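Local coordinates for protein aryl esterase (PDB 2Q0Q) that hydrolyses aryl esters as an SGNH-family esterase and also catalyses acyl transfer to alcohols in water, working as an oligomer, at residues I60-D65 and A98-T103; T80-D85 and P130-L135. All coordinates share one frame; numbering follows the deposited sequence.

Interaction 1 (I60-D65 and A98-T103); sequences IDDPTD and AYFRRT
The Phe-100 ring is covered on one face by Ile-60, whose CG2 stands 4.2 Å from the ring centroid in a CH-pi contact, and on the opposite face by CE1 of its own neighbour Tyr-99, offset toward the rim. The carbonyl O of Asp-61 meets the ring edge near its plane, 3.5 Å from Phe-100 CE2. Ile-60 also covers one face of the Arg-102 guanidinium, with Ile-60 CB over the centre of the group. Ile-60 CG1 lies anti to the backbone N (chi1 178°), which brings CD1 to 3.6 Å from Phe-100 CD2; the isoleucine thus sits between ring and guanidinium. Tyr-99 reaches the other loop with its hydroxyl, which donates to Asp-62 OD2 at 2.6 Å on the syn side of the carboxylate; ring and carboxylate planes stand 70° apart. Pro-63 CD packs 3.8 Å from Tyr-99 CE1. The second carboxylate oxygen, Asp-62 OD1, takes Thr-64 N at 2.9 Å in an Asx turn and Thr-64 OG1 at 2.6 Å from above the carboxylate plane, within a type I turn closed by Asp-65 N and Asp-62 O. Arg-102 NH1 makes a salt bridge to Asp-95, and NH2 bonds to Asn-59 OD1, just before Ile-60, which keeps the guanidinium against the isoleucine; Tyr-99 also packs on Leu-109 of a second subunit. Three donors therefore grip the buried Asp-62 carboxylate, which should restrain its rotation and probably favours its charged form, and this hydrogen-bonded carboxylate and Ile-60 together join two loops beyond strands 46-52 and 86-90 beside a subunit interface.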
loop_
_atom_site.group_PDB
_atom_site.type_symbol
_atom_site.label_atom_id
_atom_site.label_comp_id
_atom_site.label_asym_id
_atom_site.label_seq_id
_atom_site.Cartn_x
_atom_site.Cartn_y
_atom_site.Cartn_z
ATOM N N ILE G 60 7.966 9.173 -13.169
ATOM C CA ILE G 60 7.655 7.760 -13.185
ATOM C C ILE G 60 8.798 6.979 -12.553
ATOM O O ILE G 60 9.967 7.186 -12.879
ATOM C CB ILE G 60 7.261 7.264 -14.626
ATOM C CG1 ILE G 60 6.982 5.760 -14.629
ATOM C CG2 ILE G 60 8.321 7.604 -15.652
ATOM C CD1 ILE G 60 6.124 5.315 -15.778
ATOM N N ASP G 61 8.446 6.094 -11.628
ATOM C CA ASP G 61 9.408 5.203 -11.004
ATOM C C ASP G 61 10.070 4.291 -12.033
ATOM O O ASP G 61 9.388 3.650 -12.842
ATOM C CB ASP G 61 8.709 4.331 -9.954
ATOM C CG ASP G 61 8.221 5.139 -8.745
ATOM O OD1 ASP G 61 8.715 6.269 -8.520
ATOM O OD2 ASP G 61 7.336 4.644 -8.027
ATOM N N ASP G 62 11.390 4.227 -12.002
ATOM C CA ASP G 62 12.116 3.282 -12.850
ATOM C C ASP G 62 12.217 1.967 -12.072
ATOM O O ASP G 62 12.662 1.966 -10.903
ATOM C CB ASP G 62 13.495 3.834 -13.239
ATOM C CG ASP G 62 14.210 2.967 -14.278
ATOM O OD1 ASP G 62 14.368 1.763 -14.010
ATOM O OD2 ASP G 62 14.635 3.470 -15.355
ATOM N N PRO G 63 11.766 0.844 -12.679
ATOM C CA PRO G 63 11.715 -0.420 -11.920
ATOM C C PRO G 63 13.089 -0.991 -11.560
ATOM O O PRO G 63 13.184 -1.870 -10.707
ATOM C CB PRO G 63 10.982 -1.380 -12.870
ATOM C CG PRO G 63 11.156 -0.823 -14.213
ATOM C CD PRO G 63 11.265 0.677 -14.055
ATOM N N THR G 64 14.135 -0.482 -12.195
ATOM C CA THR G 64 15.480 -0.961 -11.947
ATOM C C THR G 64 16.206 -0.120 -10.898
ATOM O O THR G 64 17.278 -0.496 -10.449
ATOM C CB THR G 64 16.329 -0.939 -13.219
ATOM O OG1 THR G 64 16.519 0.411 -13.658
ATOM C CG2 THR G 64 15.655 -1.737 -14.355
ATOM N N ASP G 65 15.636 1.017 -10.524
ATOM C CA ASP G 65 16.368 1.993 -9.717
ATOM C C ASP G 65 15.372 2.930 -9.046
ATOM O O ASP G 65 14.669 3.676 -9.723
ATOM C CB ASP G 65 17.317 2.780 -10.618
ATOM C CG ASP G 65 18.290 3.635 -9.847
ATOM O OD1 ASP G 65 17.979 4.051 -8.712
ATOM O OD2 ASP G 65 19.366 3.918 -10.405
ATOM N N ALA G 98 11.539 2.266 -23.771
ATOM C CA ALA G 98 10.458 1.358 -24.221
ATOM C C ALA G 98 9.653 0.776 -23.077
ATOM O O ALA G 98 8.433 0.606 -23.198
ATOM C CB ALA G 98 11.023 0.219 -25.099
ATOM N N TYR G 99 10.340 0.464 -21.978
ATOM C CA TYR G 99 9.691 -0.193 -20.848
ATOM C C TYR G 99 8.720 0.692 -20.075
ATOM O O TYR G 99 7.886 0.173 -19.327
ATOM C CB TYR G 99 10.708 -0.846 -19.908
ATOM C CG TYR G 99 11.791 0.033 -19.305
ATOM C CD1 TYR G 99 11.605 0.678 -18.092
ATOM C CD2 TYR G 99 13.032 0.171 -19.930
ATOM C CE1 TYR G 99 12.635 1.454 -17.511
ATOM C CE2 TYR G 99 14.050 0.939 -19.364
ATOM C CZ TYR G 99 13.846 1.582 -18.162
ATOM O OH TYR G 99 14.870 2.332 -17.625
ATOM N N PHE G 100 8.810 2.004 -20.242
ATOM C CA PHE G 100 7.830 2.890 -19.609
ATOM C C PHE G 100 6.496 2.935 -20.361
ATOM O O PHE G 100 5.496 3.361 -19.781
ATOM C CB PHE G 100 8.370 4.308 -19.440
ATOM C CG PHE G 100 9.467 4.422 -18.405
ATOM C CD1 PHE G 100 10.690 4.960 -18.746
ATOM C CD2 PHE G 100 9.258 4.014 -17.089
ATOM C CE1 PHE G 100 11.702 5.096 -17.824
ATOM C CE2 PHE G 100 10.269 4.130 -16.170
ATOM C CZ PHE G 100 11.511 4.662 -16.556
ATOM N N ARG G 101 6.486 2.492 -21.624
ATOM C CA ARG G 101 5.273 2.495 -22.437
ATOM C C ARG G 101 4.531 3.835 -22.387
ATOM O O ARG G 101 3.300 3.884 -22.278
ATOM C CB ARG G 101 4.366 1.327 -22.047
ATOM C CG ARG G 101 4.987 -0.035 -22.382
ATOM C CD ARG G 101 4.493 -1.098 -21.466
ATOM N NE ARG G 101 4.799 -2.459 -21.923
ATOM C CZ ARG G 101 5.846 -3.200 -21.533
ATOM N NH1 ARG G 101 6.770 -2.728 -20.675
ATOM N NH2 ARG G 101 5.969 -4.440 -22.013
ATOM N N ARG G 102 5.290 4.922 -22.456
ATOM C CA ARG G 102 4.706 6.267 -22.427
ATOM C C ARG G 102 4.600 6.921 -23.799
ATOM O O ARG G 102 5.465 6.747 -24.652
ATOM C CB ARG G 102 5.498 7.194 -21.507
ATOM C CG ARG G 102 5.144 7.040 -20.043
ATOM C CD ARG G 102 5.720 8.163 -19.182
ATOM N NE ARG G 102 4.987 8.230 -17.912
ATOM C CZ ARG G 102 5.088 9.202 -17.005
ATOM N NH1 ARG G 102 5.927 10.216 -17.159
ATOM N NH2 ARG G 102 4.331 9.135 -15.915
ATOM N N THR G 103 3.516 7.660 -23.983
ATOM C CA THR G 103 3.309 8.517 -25.149
ATOM C C THR G 103 3.886 9.900 -24.836
ATOM O O THR G 103 4.150 10.214 -23.681
ATOM C CB THR G 103 1.803 8.677 -25.441
ATOM O OG1 THR G 103 1.178 9.392 -24.367
ATOM C CG2 THR G 103 1.127 7.299 -25.606
#

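Interaction 2 (T80-D85 and P130-L135); sequences THLPLD and PAPKVL
Asp-85 and Pro-132 bring their backbones to 4.4 Å between CA atoms, and one residue further on Lys-133 N donates to Asp-85 O at 3.0 Å, with an N-H...O angle of 157°. Pro-132 supplies most of the side-chain contact. Its ring carbon CB lies 3.8 Å from Leu-84 CB and 3.6 Å from Leu-84 O, while its CG also rests against Leu-84 CB, so it is the root of the leucine that touches the proline. With CG anti to the carbonyl carbon (chi1 -72°), the rest of Leu-84 runs on to Ile-49 of strand 46-52. Leu-82 adds a looser touch, its CD2 4.4 Å from Pro-132 CD. Beside this apolar patch, a water accepts from Leu-84 N at 3.0 Å and donates to Pro-130 O at 2.7 Å, bridging the two backbones. The polar ends of the flanking side chains have partners elsewhere: Asp-85 OD1 accepts from Arg-4 N, and Lys-133 NZ bonds to Leu-215 O. Pro-132 packs further on Val-87 and on Val-118 of helix 104-119. Here neighbouring parallel strands 86-90 and 133-138 begin in the sheet of the SGNH fold. Proline has no N-H to give, and the pairing between the two segments rests on the direct bond from Lys-133 and the water bridge, while the Pro-132 ring adds apolar contact with Leu-84 alongside.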
loop_
_atom_site.group_PDB
_atom_site.type_symbol
_atom_site.label_atom_id
_atom_site.label_comp_id
_atom_site.label_asym_id
_atom_site.label_seq_id
_atom_site.Cartn_x
_atom_site.Cartn_y
_atom_site.Cartn_z
ATOM N N THR G 80 15.173 23.186 -0.410
ATOM C CA THR G 80 16.597 23.146 -0.065
ATOM C C THR G 80 17.339 24.402 -0.587
ATOM O O THR G 80 18.206 24.954 0.091
ATOM C CB THR G 80 17.244 21.871 -0.684
ATOM O OG1 THR G 80 16.739 20.699 -0.041
ATOM C CG2 THR G 80 18.767 21.893 -0.635
ATOM N N HIS G 81 17.007 24.827 -1.805
ATOM C CA HIS G 81 17.802 25.833 -2.499
ATOM C C HIS G 81 17.198 27.237 -2.530
ATOM O O HIS G 81 17.840 28.164 -3.074
ATOM C CB HIS G 81 18.125 25.371 -3.934
ATOM C CG HIS G 81 18.994 24.155 -3.982
ATOM N ND1 HIS G 81 20.265 24.128 -3.444
ATOM C CD2 HIS G 81 18.783 22.927 -4.514
ATOM C CE1 HIS G 81 20.793 22.930 -3.628
ATOM N NE2 HIS G 81 19.912 22.182 -4.268
ATOM N N LEU G 82 16.008 27.429 -1.951
ATOM C CA LEU G 82 15.500 28.795 -1.763
ATOM C C LEU G 82 16.533 29.632 -1.029
ATOM O O LEU G 82 17.196 29.137 -0.125
ATOM C CB LEU G 82 14.182 28.863 -1.012
ATOM C CG LEU G 82 12.947 28.217 -1.635
ATOM C CD1 LEU G 82 11.756 28.567 -0.796
ATOM C CD2 LEU G 82 12.700 28.640 -3.059
ATOM N N PRO G 83 16.673 30.908 -1.419
ATOM C CA PRO G 83 15.869 31.602 -2.443
ATOM C C PRO G 83 16.291 31.261 -3.873
ATOM O O PRO G 83 17.480 31.054 -4.137
ATOM C CB PRO G 83 16.139 33.065 -2.130
ATOM C CG PRO G 83 17.571 33.038 -1.690
ATOM C CD PRO G 83 17.659 31.819 -0.811
ATOM N N LEU G 84 15.305 31.171 -4.764
ATOM C CA LEU G 84 15.520 30.838 -6.170
ATOM C C LEU G 84 14.806 31.849 -7.044
ATOM O O LEU G 84 13.732 32.350 -6.689
ATOM C CB LEU G 84 14.995 29.432 -6.496
ATOM C CG LEU G 84 15.794 28.236 -5.959
ATOM C CD1 LEU G 84 15.074 26.929 -6.334
ATOM C CD2 LEU G 84 17.227 28.218 -6.479
ATOM N N ASP G 85 15.432 32.139 -8.177
ATOM C CA ASP G 85 14.886 33.060 -9.156
ATOM C C ASP G 85 14.310 32.346 -10.368
ATOM O O ASP G 85 13.306 32.798 -10.926
ATOM C CB ASP G 85 15.947 34.083 -9.561
ATOM C CG ASP G 85 16.326 34.978 -8.401
ATOM O OD1 ASP G 85 17.300 34.647 -7.668
ATOM O OD2 ASP G 85 15.576 35.953 -8.155
ATOM N N PRO G 130 9.651 34.100 -2.379
ATOM C CA PRO G 130 8.664 33.858 -3.429
ATOM C C PRO G 130 9.006 32.599 -4.233
ATOM O O PRO G 130 10.118 32.099 -4.151
ATOM C CB PRO G 130 8.800 35.107 -4.327
ATOM C CG PRO G 130 10.205 35.531 -4.135
ATOM C CD PRO G 130 10.559 35.215 -2.720
ATOM N N ALA G 131 8.053 32.096 -5.003
ATOM C CA ALA G 131 8.366 31.016 -5.937
ATOM C C ALA G 131 9.291 31.542 -7.040
ATOM O O ALA G 131 9.152 32.692 -7.470
ATOM C CB ALA G 131 7.108 30.449 -6.535
ATOM N N PRO G 132 10.243 30.705 -7.498
ATOM C CA PRO G 132 10.981 31.047 -8.699
ATOM C C PRO G 132 10.122 31.001 -9.944
ATOM O O PRO G 132 9.041 30.436 -9.907
ATOM C CB PRO G 132 12.046 29.943 -8.783
ATOM C CG PRO G 132 11.524 28.817 -8.009
ATOM C CD PRO G 132 10.704 29.428 -6.927
ATOM N N LYS G 133 10.617 31.589 -11.032
ATOM C CA LYS G 133 10.062 31.332 -12.355
ATOM C C LYS G 133 10.503 29.937 -12.828
ATOM O O LYS G 133 11.385 29.319 -12.244
ATOM C CB LYS G 133 10.537 32.409 -13.330
ATOM C CG LYS G 133 9.918 33.781 -13.095
ATOM C CD LYS G 133 10.335 34.772 -14.181
ATOM C CE LYS G 133 10.049 36.227 -13.757
ATOM N NZ LYS G 133 9.826 37.097 -14.942
ATOM N N VAL G 134 9.855 29.434 -13.884
ATOM C CA VAL G 134 10.195 28.146 -14.467
ATOM C C VAL G 134 10.461 28.326 -15.958
ATOM O O VAL G 134 9.881 29.187 -16.605
ATOM C CB VAL G 134 9.082 27.083 -14.233
ATOM C CG1 VAL G 134 7.814 27.432 -15.048
ATOM C CG2 VAL G 134 9.593 25.660 -14.590
ATOM N N LEU G 135 11.366 27.512 -16.480
ATOM C CA LEU G 135 11.593 27.418 -17.912
ATOM C C LEU G 135 11.517 25.941 -18.285
ATOM O O LEU G 135 12.341 25.140 -17.843
ATOM C CB LEU G 135 12.960 28.010 -18.301
ATOM C CG LEU G 135 13.422 27.821 -19.754
ATOM C CD1 LEU G 135 12.376 28.386 -20.724
ATOM C CD2 LEU G 135 14.784 28.465 -20.003
HETATM O O HOH W 1 12.787 32.545 -4.005
#

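Overall arrangement
The two interactions lie apart, with centres 29 Å from each other and nearest atoms about 16 Å apart, and their segments alternate along the chain. Both are partly buried. Interaction 2 belongs to the framework, holding the entrances of adjacent parallel strands together through one backbone hydrogen bond, a bridging water and proline packing. Interaction 1 joins loops that follow strands 46-52 and 86-90 and lead to helices 70-81 and 104-119, and it relies on side chains: aromatic faces, a guanidinium and a carboxylate. Helix 70-81 connects them, since it follows segment 60-65 and runs into segment 80-85. Other subunits of the octameric assembly approach both contacts.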